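Peptidoglycan D,D-transpeptidase FtsI (Yersinia pestis, PDB 6SYN) probably cross-links peptidoglycan strands as a class B penicillin-binding D,D-transpeptidase of the cell-division machinery, and is captured here with a penicillin-derived ligand. Local coordinates at residues Val309-Leu314 against Arg357-Phe362; Leu321-Ser326 against Leu345-Lys349; Glu203-Val208 against Arg242-Asp246; Arg470-Val474 against Ile498-Leu503; Gly433-Ala437 against Gly462-Ser467. Where two conformers were deposited one is given. Residues are numbered along the deposited sequence.

Interaction 1 (Val309-Leu314 against Arg357-Phe362)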
# COMPACT_ATOMS: atom_id res chain seq x y z
N VAL A 309 -18.44 15.80 13.73
CA VAL A 309 -18.46 14.31 13.87
C VAL A 309 -18.44 13.93 15.36
O VAL A 309 -19.02 12.87 15.69
CB VAL A 309 -17.31 13.61 13.10
CG1 VAL A 309 -17.48 13.75 11.60
CG2 VAL A 309 -15.93 14.07 13.54
N SER A 310 -17.78 14.72 16.21
CA SER A 310 -17.74 14.48 17.68
C SER A 310 -19.17 14.58 18.24
O SER A 310 -19.54 13.76 19.10
CB SER A 310 -16.82 15.43 18.40
OG SER A 310 -17.47 16.67 18.66
N LYS A 311 -19.94 15.55 17.75
CA LYS A 311 -21.33 15.76 18.21
C LYS A 311 -22.20 14.60 17.72
O LYS A 311 -23.13 14.22 18.47
CB LYS A 311 -21.85 17.15 17.80
CG LYS A 311 -21.39 18.27 18.72
CD LYS A 311 -21.75 19.65 18.24
CE LYS A 311 -21.35 20.73 19.23
NZ LYS A 311 -22.14 21.97 19.05
N LEU A 312 -21.90 14.03 16.55
CA LEU A 312 -22.66 12.90 15.95
C LEU A 312 -22.39 11.61 16.74
O LEU A 312 -23.35 10.91 17.08
CB LEU A 312 -22.30 12.74 14.47
CG LEU A 312 -22.70 13.89 13.54
CD1 LEU A 312 -22.30 13.59 12.10
CD2 LEU A 312 -24.19 14.18 13.63
N ALA A 313 -21.11 11.32 17.01
CA ALA A 313 -20.66 10.21 17.88
C ALA A 313 -21.39 10.25 19.22
O ALA A 313 -21.94 9.21 19.61
CB ALA A 313 -19.17 10.29 18.08
N LEU A 314 -21.38 11.41 19.90
CA LEU A 314 -21.82 11.55 21.32
C LEU A 314 -23.35 11.64 21.42
O LEU A 314 -23.86 11.55 22.55
CB LEU A 314 -21.13 12.76 21.96
CG LEU A 314 -19.67 12.55 22.35
CD1 LEU A 314 -18.97 13.88 22.60
CD2 LEU A 314 -19.55 11.66 23.57
N ARG A 357 -14.81 8.39 22.76
CA ARG A 357 -15.92 8.37 21.77
C ARG A 357 -15.71 9.44 20.70
O ARG A 357 -15.81 9.10 19.50
CB ARG A 357 -17.26 8.56 22.50
CG ARG A 357 -17.65 7.37 23.36
CD ARG A 357 -18.66 7.70 24.43
NE ARG A 357 -19.99 7.89 23.86
CZ ARG A 357 -21.05 8.28 24.55
NH1 ARG A 357 -20.96 8.54 25.84
NH2 ARG A 357 -22.21 8.42 23.94
N ALA A 358 -15.42 10.68 21.11
CA ALA A 358 -15.14 11.83 20.21
C ALA A 358 -13.94 11.51 19.30
O ALA A 358 -14.10 11.58 18.07
CB ALA A 358 -14.90 13.08 21.02
N THR A 359 -12.79 11.18 19.87
CA THR A 359 -11.53 10.94 19.11
C THR A 359 -11.74 9.79 18.12
O THR A 359 -11.18 9.88 17.01
CB THR A 359 -10.35 10.71 20.06
OG1 THR A 359 -10.72 9.71 21.01
CG2 THR A 359 -9.93 11.98 20.77
N PHE A 360 -12.54 8.78 18.48
CA PHE A 360 -12.93 7.64 17.60
C PHE A 360 -13.73 8.14 16.38
O PHE A 360 -13.67 7.47 15.33
CB PHE A 360 -13.76 6.61 18.36
CG PHE A 360 -13.67 5.20 17.83
CD1 PHE A 360 -12.44 4.56 17.72
CD2 PHE A 360 -14.81 4.50 17.46
CE1 PHE A 360 -12.35 3.26 17.25
CE2 PHE A 360 -14.71 3.20 16.99
CZ PHE A 360 -13.49 2.58 16.88
N SER A 361 -14.44 9.27 16.52
CA SER A 361 -15.26 9.87 15.43
C SER A 361 -14.38 10.61 14.42
O SER A 361 -14.90 10.93 13.33
CB SER A 361 -16.35 10.75 15.97
OG SER A 361 -15.86 12.03 16.35
N PHE A 362 -13.12 10.91 14.74
CA PHE A 362 -12.14 11.45 13.75
C PHE A 362 -10.88 10.58 13.78
O PHE A 362 -9.76 11.11 13.61
CB PHE A 362 -11.92 12.96 13.93
CG PHE A 362 -11.82 13.49 15.33
CD1 PHE A 362 -10.60 13.56 15.99
CD2 PHE A 362 -12.94 14.01 15.97
CE1 PHE A 362 -10.52 14.09 17.27
CE2 PHE A 362 -12.85 14.55 17.25
CZ PHE A 362 -11.64 14.58 17.90
O HOH W 1 -20.23 7.35 21.12

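Interaction 2 (Leu321-Ser326 against Leu345-Lys349)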
# COMPACT_ATOMS: atom_id res chain seq x y z
N LEU A 321 -20.45 3.32 16.46
CA LEU A 321 -19.27 3.51 15.56
C LEU A 321 -18.37 2.28 15.62
O LEU A 321 -17.69 1.99 14.61
CB LEU A 321 -18.50 4.78 15.95
CG LEU A 321 -19.14 6.09 15.51
CD1 LEU A 321 -18.37 7.28 16.08
CD2 LEU A 321 -19.21 6.19 14.00
N VAL A 322 -18.36 1.58 16.76
CA VAL A 322 -17.58 0.32 16.95
C VAL A 322 -18.20 -0.76 16.07
O VAL A 322 -17.44 -1.53 15.46
CB VAL A 322 -17.49 -0.11 18.43
CG1 VAL A 322 -16.77 -1.44 18.59
CG2 VAL A 322 -16.81 0.96 19.28
N ASP A 323 -19.53 -0.80 15.97
CA ASP A 323 -20.25 -1.76 15.08
C ASP A 323 -20.01 -1.41 13.61
O ASP A 323 -19.74 -2.33 12.82
CB ASP A 323 -21.74 -1.82 15.40
CG ASP A 323 -22.36 -3.13 14.95
OD1 ASP A 323 -22.04 -4.17 15.57
OD2 ASP A 323 -23.13 -3.11 13.96
N THR A 324 -20.12 -0.13 13.22
CA THR A 324 -20.02 0.29 11.80
C THR A 324 -18.59 0.10 11.28
O THR A 324 -18.45 -0.39 10.15
CB THR A 324 -20.51 1.73 11.59
OG1 THR A 324 -21.88 1.81 12.00
CG2 THR A 324 -20.38 2.17 10.15
N TYR A 325 -17.56 0.47 12.05
CA TYR A 325 -16.15 0.32 11.62
C TYR A 325 -15.84 -1.17 11.46
O TYR A 325 -15.15 -1.52 10.47
CB TYR A 325 -15.17 0.96 12.61
CG TYR A 325 -15.22 2.46 12.75
CD1 TYR A 325 -16.24 3.23 12.21
CD2 TYR A 325 -14.26 3.11 13.50
CE1 TYR A 325 -16.28 4.60 12.38
CE2 TYR A 325 -14.28 4.48 13.68
CZ TYR A 325 -15.29 5.23 13.12
OH TYR A 325 -15.31 6.58 13.31
N SER A 326 -16.32 -2.00 12.39
CA SER A 326 -16.29 -3.48 12.34
C SER A 326 -16.99 -3.96 11.07
O SER A 326 -16.37 -4.70 10.30
CB SER A 326 -16.92 -4.12 13.56
OG SER A 326 -16.00 -4.17 14.64
N LEU A 345 -4.94 -3.03 15.33
CA LEU A 345 -5.49 -2.95 16.71
C LEU A 345 -6.86 -2.27 16.66
O LEU A 345 -6.96 -1.15 16.13
CB LEU A 345 -4.54 -2.17 17.62
CG LEU A 345 -3.05 -2.34 17.35
CD1 LEU A 345 -2.24 -1.35 18.16
CD2 LEU A 345 -2.61 -3.77 17.64
N TYR A 346 -7.88 -2.92 17.23
CA TYR A 346 -9.28 -2.46 17.22
C TYR A 346 -9.91 -2.68 18.59
O TYR A 346 -9.88 -3.80 19.10
CB TYR A 346 -10.05 -3.21 16.13
CG TYR A 346 -11.42 -2.63 15.90
CD1 TYR A 346 -11.57 -1.47 15.16
CD2 TYR A 346 -12.54 -3.20 16.48
CE1 TYR A 346 -12.82 -0.91 14.96
CE2 TYR A 346 -13.79 -2.65 16.30
CZ TYR A 346 -13.93 -1.50 15.53
OH TYR A 346 -15.17 -0.97 15.34
N PRO A 347 -10.52 -1.64 19.21
CA PRO A 347 -11.00 -1.74 20.59
C PRO A 347 -12.14 -2.74 20.82
O PRO A 347 -13.07 -2.80 20.04
CB PRO A 347 -11.50 -0.32 20.93
CG PRO A 347 -11.75 0.32 19.59
CD PRO A 347 -10.75 -0.31 18.64
N LYS A 348 -12.01 -3.49 21.92
CA LYS A 348 -13.03 -4.43 22.45
C LYS A 348 -13.38 -4.02 23.89
O LYS A 348 -13.89 -4.87 24.64
CB LYS A 348 -12.50 -5.86 22.35
CG LYS A 348 -12.00 -6.27 20.97
CD LYS A 348 -12.27 -7.72 20.61
CE LYS A 348 -11.35 -8.28 19.54
NZ LYS A 348 -11.49 -9.74 19.39
N LYS A 349 -13.12 -2.76 24.26
CA LYS A 349 -13.49 -2.18 25.59
C LYS A 349 -14.98 -1.84 25.58
O LYS A 349 -15.46 -1.34 24.55
CB LYS A 349 -12.64 -0.95 25.92
CG LYS A 349 -12.39 0.02 24.77
CD LYS A 349 -12.20 1.46 25.19
CE LYS A 349 -11.53 2.30 24.13
NZ LYS A 349 -11.29 3.68 24.59

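Interaction 3 (Glu203-Val208 against Arg242-Asp246)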
# COMPACT_ATOMS: atom_id res chain seq x y z
N GLU A 203 8.95 9.69 4.90
CA GLU A 203 9.52 8.42 5.42
C GLU A 203 9.12 7.28 4.47
O GLU A 203 9.98 6.46 4.13
CB GLU A 203 9.03 8.15 6.84
CG GLU A 203 9.75 7.00 7.51
CD GLU A 203 9.23 6.65 8.89
OE1 GLU A 203 8.80 7.57 9.62
OE2 GLU A 203 9.23 5.45 9.24
N SER A 204 7.85 7.26 4.07
CA SER A 204 7.29 6.25 3.14
C SER A 204 5.94 6.74 2.60
O SER A 204 5.46 7.81 3.02
CB SER A 204 7.17 4.90 3.82
OG SER A 204 5.90 4.72 4.43
N GLY A 205 5.39 5.98 1.66
CA GLY A 205 4.01 6.11 1.18
C GLY A 205 3.49 4.74 0.80
O GLY A 205 4.32 3.82 0.65
N THR A 206 2.18 4.59 0.68
CA THR A 206 1.56 3.40 0.07
C THR A 206 0.25 3.84 -0.60
O THR A 206 -0.43 4.74 -0.05
CB THR A 206 1.47 2.22 1.06
OG1 THR A 206 0.23 1.53 0.86
CG2 THR A 206 1.58 2.63 2.51
N ALA A 207 -0.01 3.27 -1.77
CA ALA A 207 -1.25 3.43 -2.56
C ALA A 207 -1.85 2.04 -2.77
O ALA A 207 -1.11 1.15 -3.24
CB ALA A 207 -0.96 4.11 -3.87
N VAL A 208 -3.12 1.86 -2.40
CA VAL A 208 -3.89 0.61 -2.68
C VAL A 208 -5.09 0.98 -3.56
O VAL A 208 -5.81 1.93 -3.22
CB VAL A 208 -4.32 -0.10 -1.38
CG1 VAL A 208 -5.09 -1.38 -1.67
CG2 VAL A 208 -3.13 -0.39 -0.49
N ARG A 242 4.52 -2.51 3.27
CA ARG A 242 3.92 -1.55 4.24
C ARG A 242 2.39 -1.58 4.16
O ARG A 242 1.75 -1.36 5.19
CB ARG A 242 4.46 -0.13 4.01
CG ARG A 242 5.90 0.07 4.45
CD ARG A 242 6.35 1.51 4.31
NE ARG A 242 7.62 1.79 4.98
CZ ARG A 242 7.77 2.50 6.10
NH1 ARG A 242 6.72 3.04 6.71
NH2 ARG A 242 8.98 2.69 6.60
N ALA A 243 1.82 -1.88 2.98
CA ALA A 243 0.36 -1.89 2.73
C ALA A 243 -0.35 -2.93 3.61
O ALA A 243 -1.55 -2.72 3.90
CB ALA A 243 0.09 -2.15 1.27
N ILE A 244 0.35 -3.98 4.04
CA ILE A 244 -0.20 -5.06 4.92
C ILE A 244 0.50 -5.07 6.29
O ILE A 244 -0.00 -5.81 7.17
CB ILE A 244 -0.15 -6.44 4.24
CG1 ILE A 244 1.25 -6.82 3.73
CG2 ILE A 244 -1.19 -6.52 3.13
CD1 ILE A 244 1.44 -8.31 3.51
N THR A 245 1.58 -4.31 6.51
CA THR A 245 2.35 -4.39 7.79
C THR A 245 2.29 -3.06 8.56
O THR A 245 2.12 -3.11 9.79
CB THR A 245 3.79 -4.88 7.58
OG1 THR A 245 4.55 -3.86 6.95
CG2 THR A 245 3.87 -6.16 6.77
N ASP A 246 2.47 -1.91 7.90
CA ASP A 246 2.19 -0.62 8.57
C ASP A 246 0.74 -0.69 9.08
O ASP A 246 -0.15 -0.93 8.24
CB ASP A 246 2.34 0.60 7.65
CG ASP A 246 3.75 1.13 7.47
OD1 ASP A 246 4.63 0.79 8.29
OD2 ASP A 246 3.95 1.90 6.52
O HOH W 2 3.21 4.27 4.60

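Interaction 4 (Arg470-Val474 against Ile498-Leu503)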
# COMPACT_ATOMS: atom_id res chain seq x y z
N ARG A 470 -16.29 2.23 -9.63
CA ARG A 470 -15.62 1.02 -10.15
C ARG A 470 -14.36 0.75 -9.33
O ARG A 470 -14.05 -0.44 -9.09
CB ARG A 470 -15.31 1.20 -11.64
CG ARG A 470 -16.53 1.03 -12.53
CD ARG A 470 -16.95 -0.42 -12.66
NE ARG A 470 -15.87 -1.22 -13.21
CZ ARG A 470 -15.62 -1.38 -14.51
NH1 ARG A 470 -16.40 -0.80 -15.42
NH2 ARG A 470 -14.59 -2.11 -14.91
N PHE A 471 -13.68 1.81 -8.87
CA PHE A 471 -12.34 1.72 -8.24
C PHE A 471 -12.34 2.48 -6.91
O PHE A 471 -12.65 3.68 -6.89
CB PHE A 471 -11.28 2.26 -9.19
CG PHE A 471 -11.42 1.71 -10.58
CD1 PHE A 471 -11.22 0.36 -10.83
CD2 PHE A 471 -11.80 2.53 -11.64
CE1 PHE A 471 -11.36 -0.15 -12.11
CE2 PHE A 471 -11.94 2.01 -12.91
CZ PHE A 471 -11.72 0.68 -13.15
N ALA A 472 -12.00 1.77 -5.84
CA ALA A 472 -11.60 2.35 -4.55
C ALA A 472 -10.08 2.57 -4.60
O ALA A 472 -9.37 1.66 -5.09
CB ALA A 472 -12.01 1.46 -3.41
N LEU A 473 -9.62 3.75 -4.18
CA LEU A 473 -8.18 4.09 -4.06
C LEU A 473 -7.92 4.71 -2.69
O LEU A 473 -8.71 5.58 -2.28
CB LEU A 473 -7.79 5.04 -5.19
CG LEU A 473 -6.35 5.56 -5.16
CD1 LEU A 473 -5.35 4.41 -5.16
CD2 LEU A 473 -6.09 6.48 -6.35
N VAL A 474 -6.87 4.24 -2.01
CA VAL A 474 -6.27 4.88 -0.81
C VAL A 474 -4.83 5.30 -1.16
O VAL A 474 -4.13 4.55 -1.87
CB VAL A 474 -6.29 3.94 0.42
CG1 VAL A 474 -5.46 4.48 1.58
CG2 VAL A 474 -7.71 3.63 0.88
N ILE A 498 -3.48 9.40 -10.07
CA ILE A 498 -3.61 7.91 -10.16
C ILE A 498 -5.01 7.55 -10.67
O ILE A 498 -5.10 6.77 -11.63
CB ILE A 498 -3.28 7.22 -8.82
CG1 ILE A 498 -1.76 7.18 -8.58
CG2 ILE A 498 -3.88 5.82 -8.77
CD1 ILE A 498 -1.35 6.61 -7.24
N MET A 499 -6.06 8.10 -10.07
CA MET A 499 -7.47 7.76 -10.42
C MET A 499 -7.79 8.20 -11.85
O MET A 499 -8.54 7.48 -12.53
CB MET A 499 -8.46 8.39 -9.44
CG MET A 499 -9.87 7.83 -9.56
SD MET A 499 -9.90 6.01 -9.64
CE MET A 499 -10.28 5.62 -7.93
N GLY A 500 -7.22 9.33 -12.30
CA GLY A 500 -7.35 9.85 -13.67
C GLY A 500 -6.89 8.83 -14.70
O GLY A 500 -7.71 8.43 -15.55
N GLY A 501 -5.62 8.43 -14.64
CA GLY A 501 -5.02 7.41 -15.52
C GLY A 501 -5.79 6.10 -15.46
O GLY A 501 -6.09 5.54 -16.53
N VAL A 502 -6.13 5.64 -14.26
CA VAL A 502 -6.95 4.41 -14.06
C VAL A 502 -8.21 4.50 -14.93
O VAL A 502 -8.37 3.65 -15.82
CB VAL A 502 -7.29 4.20 -12.57
CG1 VAL A 502 -8.40 3.17 -12.39
CG2 VAL A 502 -6.07 3.80 -11.76
N LEU A 503 -9.06 5.51 -14.70
CA LEU A 503 -10.37 5.68 -15.40
C LEU A 503 -10.16 5.64 -16.92
O LEU A 503 -11.01 5.05 -17.61
CB LEU A 503 -11.01 7.01 -14.97
CG LEU A 503 -11.62 7.01 -13.57
CD1 LEU A 503 -11.72 8.42 -13.02
CD2 LEU A 503 -12.98 6.33 -13.58

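Interaction 5 (Gly433-Ala437 against Gly462-Ser467)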
# COMPACT_ATOMS: atom_id res chain seq x y z
N GLY A 433 -13.51 15.91 -16.14
CA GLY A 433 -14.55 15.18 -16.88
C GLY A 433 -15.15 14.04 -16.08
O GLY A 433 -15.92 13.26 -16.67
N TYR A 434 -14.81 13.94 -14.79
CA TYR A 434 -15.28 12.86 -13.87
C TYR A 434 -15.69 13.48 -12.53
O TYR A 434 -15.04 14.45 -12.09
CB TYR A 434 -14.19 11.82 -13.63
CG TYR A 434 -13.82 10.96 -14.81
CD1 TYR A 434 -14.51 9.79 -15.09
CD2 TYR A 434 -12.75 11.28 -15.62
CE1 TYR A 434 -14.16 8.99 -16.17
CE2 TYR A 434 -12.38 10.49 -16.70
CZ TYR A 434 -13.09 9.34 -16.97
OH TYR A 434 -12.73 8.55 -18.03
N ARG A 435 -16.71 12.89 -11.91
CA ARG A 435 -17.16 13.16 -10.52
C ARG A 435 -16.50 12.14 -9.60
O ARG A 435 -16.44 10.95 -9.98
CB ARG A 435 -18.68 13.01 -10.40
CG ARG A 435 -19.49 13.82 -11.40
CD ARG A 435 -20.89 13.26 -11.55
NE ARG A 435 -21.58 13.11 -10.27
CZ ARG A 435 -22.70 12.41 -10.08
NH1 ARG A 435 -23.27 11.77 -11.09
NH2 ARG A 435 -23.24 12.34 -8.88
N ILE A 436 -16.03 12.58 -8.42
CA ILE A 436 -15.31 11.71 -7.45
C ILE A 436 -15.85 11.93 -6.04
O ILE A 436 -16.25 13.06 -5.72
CB ILE A 436 -13.77 11.91 -7.51
CG1 ILE A 436 -13.32 13.27 -6.96
CG2 ILE A 436 -13.25 11.69 -8.92
CD1 ILE A 436 -11.82 13.42 -6.88
N ALA A 437 -15.87 10.86 -5.24
CA ALA A 437 -16.24 10.85 -3.81
C ALA A 437 -15.00 10.48 -2.99
O ALA A 437 -14.67 9.28 -2.89
CB ALA A 437 -17.38 9.89 -3.58
N GLY A 462 -10.76 7.41 -1.49
CA GLY A 462 -11.98 7.71 -2.26
C GLY A 462 -12.30 6.67 -3.30
O GLY A 462 -11.64 5.61 -3.36
N VAL A 463 -13.29 7.02 -4.12
CA VAL A 463 -14.05 6.11 -5.02
C VAL A 463 -14.33 6.90 -6.30
O VAL A 463 -14.41 8.13 -6.22
CB VAL A 463 -15.31 5.64 -4.27
CG1 VAL A 463 -16.61 6.05 -4.94
CG2 VAL A 463 -15.27 4.15 -3.99
N ALA A 464 -14.43 6.22 -7.45
CA ALA A 464 -14.71 6.85 -8.76
C ALA A 464 -15.08 5.80 -9.79
O ALA A 464 -14.73 4.64 -9.65
CB ALA A 464 -13.51 7.65 -9.22
N PRO A 465 -15.86 6.18 -10.84
CA PRO A 465 -16.59 7.45 -10.87
C PRO A 465 -17.70 7.48 -9.81
O PRO A 465 -18.21 6.43 -9.48
CB PRO A 465 -17.21 7.53 -12.27
CG PRO A 465 -16.46 6.48 -13.07
CD PRO A 465 -16.06 5.41 -12.07
N ALA A 466 -18.07 8.65 -9.30
CA ALA A 466 -19.00 8.79 -8.16
C ALA A 466 -20.46 8.52 -8.59
O ALA A 466 -21.32 8.44 -7.70
CB ALA A 466 -18.86 10.15 -7.53
N SER A 467 -20.73 8.40 -9.90
CA SER A 467 -22.06 8.05 -10.46
C SER A 467 -22.31 6.55 -10.26
O SER A 467 -23.47 6.16 -10.02
CB SER A 467 -22.14 8.38 -11.92
OG SER A 467 -22.03 9.78 -12.11

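Interaction 1 (Val309-Leu314 against Arg357-Phe362)
Val309 lies across Ser361 and Phe362, its CG2 3.3 Å from Ser361 O and 3.9 Å from CD2 of Phe362, where it meets the ring at its edge. One turn further along, Ala313 fills the gap between the two backbones, with its CB 3.6 Å from Ser361 CB and 3.8 Å from Arg357 O. Small side chains let the helices come close: Ser310 and Ala358 have CA atoms 4.5 Å apart and CB atoms 4.0 Å apart. This is helix-to-helix packing in the mainly helical part of the transpeptidase domain. Helix 306-314 starts at Asn306, which with Ser304 belongs to the ligand pocket and fits the SxN motif of the family. The ligand pocket is near at this end, since Val309 touches Lys255 and the Phe362 side chain comes within about 4 Å of the bound CB9. The hydroxyls find their hydrogen bonds elsewhere: Ser361 OG donates to Ala358 O at 2.5 Å within its own segment, and Ser310 OG bonds to Tyr279. At the far end the chemistry becomes mixed. Leu314 CD2 covers one face of the Arg357 guanidinium, 3.8 Å from NE, while a water links the groups beside it, 2.8 Å from Arg357 NE and 2.9 Å from Ala313 O. Arg357 NH2 reaches past the segment to Met316 O.

Interaction 2 (Leu321-Ser326 against Leu345-Lys349)
In the helical part of the transpeptidase domain, an extended piece of the loop between helices 319-327 and 354-360 folds back over the first of them, and one aromatic side chain, Tyr346, makes most of the contact. The polar link is a hydrogen bond from Tyr346 OH to Val322 O, very short as modelled at 2.3 Å. Val322 O also accepts from Ser326 OG at 3.1 Å, so one carbonyl of the helix serves a side chain of the helix and one of the loop. The apolar contacts flank that bond. Val322 CG1 lies 3.9 Å from Tyr346 CE2, and Tyr325 CB, near the plane of the Tyr346 ring, lies 3.8 Å from Tyr346 CE1. Pro347 adds little, its carbonyl oxygen being 4.2 Å from Val322 CG1. Beyond the two segments, Tyr346, Pro347 and Val322 all touch Phe360, which also stacks on the Tyr325 ring and receives the Tyr325 hydroxyl at its carbonyl. On the helix side of the tyrosine ring, one more polar atom comes close: Ser326 OG sits 3.2 Å from Tyr346 CE2.

Interaction 3 (Glu203-Val208 against Arg242-Asp246)
The start of strand 204-211 runs over the single-turn helix 242-245, closest at Thr206 and Ala243, whose CA atoms are 6.0 Å apart. Glu203 and Ser204 together face Asn478 in a classic beta bulge; from there the strand alternates, with Ser204, Thr206 and Val208 directed toward the helix and Ala207 away. Ala243 CB packs against Val208 CG2 at 4.1 Å and Thr206 OG1 at 3.7 Å. Next to this small patch is a charged network. Arg242 NH1 makes a salt bridge to Asp246 OD2 at 3.0 Å, and its NH2 a long one to Glu203 OE2 at 3.8 Å. Ser204 OG lies over the guanidinium face, and a water bridges Ser204 OG, at 2.7 Å, and Asp246 OD2, at 3.1 Å. Asp246 also pairs with Arg240. The strand belongs to the central antiparallel sheet of the transpeptidase domain, between strands 217-223 and 471-478; Ala243 reaches Met220 of the former, and Val208 meets helix 370-381.

Interaction 4 (Arg470-Val474 against Ile498-Leu503)
This is a buried apolar contact between helix 492-505, near the C-terminal end of the modelled chain, and the middle strand of the five-stranded antiparallel sheet of the transpeptidase domain, in the alpha/beta arrangement shared by penicillin-binding proteins and serine beta-lactamases. The short segments run nearly antiparallel, at 156°, with axes 10.2 Å apart at closest, the usual spacing for a helix lying on a sheet through one layer of side chains. Phe471 and Leu473 supply that layer from the strand, pointing toward the helix, while Ala472 between them points away. The Phe471 ring receives Val502 over one face: CG1 is 3.8 Å from the ring centroid and 21° off its normal, a CH-pi contact. Leu503 CD2 approaches the ring edge, 4.4 Å from Phe471 CD2. Met499 bends its chain so that CE slips between the two strand residues, 3.7 Å from Phe471 CB and 3.7 Å from Leu473 CB, and 3.2 Å from the carbonyl oxygen Phe471 O. Further along, Leu473 CD2 meets Ile498 CG2 at 3.3 Å, a tight fit. The helix shares this sheet face with helix 183-199, which Ile498 and Val502 touch; Leu209 on neighbouring strand 204-211 packs against Phe471, Leu473 and Val502, whereas Ala472 and Val474 meet helix 370-381 across the sheet.

Interaction 5 (Gly433-Ala437 against Gly462-Ser467)
Ala437 and Ala466 form the apolar centre, their CB atoms 4.2 Å apart, and Val463 CG1 closes on Ala437 CB at 4.1 Å. Ile436 CG2 meets Ala464 CB at 4.1 Å, and further out Tyr434 CD1 comes to 4.3 Å from Pro465 CG. The backbones are joined at the same time. Ala437 and Val463 are an antiparallel hydrogen-bonded pair, with Ala437 N to Val463 O at 3.2 Å and Val463 N to Ala437 O at 2.9 Å. This pair lies where edge strand 437-446 begins beside strand 455-464 in the central sheet; the edge strand goes on to Lys439, Thr440 and Gly441, consistent with the KTG motif of the family, and Thr440, Gly441 and Thr442 line the ligand pocket. A CB on Gly462 would fall 2.8 Å from Ala437 O, so the close approach there depends on the missing side chain. After Ala464 a cis peptide precedes Pro465 and the chain leaves the strand, yet Ala466 N still donates to Arg435 O at 2.9 Å. At the outer edge the Arg435 guanidinium lies with one face over Ser467 CA. Arg435 NH1 is only 2.6 Å from Ser467 OG, but the angle is too poor for a hydrogen bond; Arg435 instead forms a salt bridge with Glu417, and Ser467 OG bonds to Asp511. Tyr434 OH reaches Ile508 O.

In the fold
All five contacts fall in the transpeptidase domain, in two groups. Interactions 1 and 2 share the helical part: 2 is nested within the chain loop that 1 closes, and they join through Phe360 O, 2.7 Å from Tyr325 OH. Interaction 1 is buried beside the ligand, whereas 2 is more open and depends largely on one tyrosine. Interactions 3, 4 and 5 belong to the central sheet. Strands 204-211 and 471-478 link 3 to 4 through Val208 O and Val474 N, 2.8 Å apart; 4 and 5 meet along paired strands 471-478 and 455-464, and where Leu503 packs on Pro465. Interaction 4 is wholly apolar, 3 adds charges at its end, and 5 alone pairs the backbones of its own two segments.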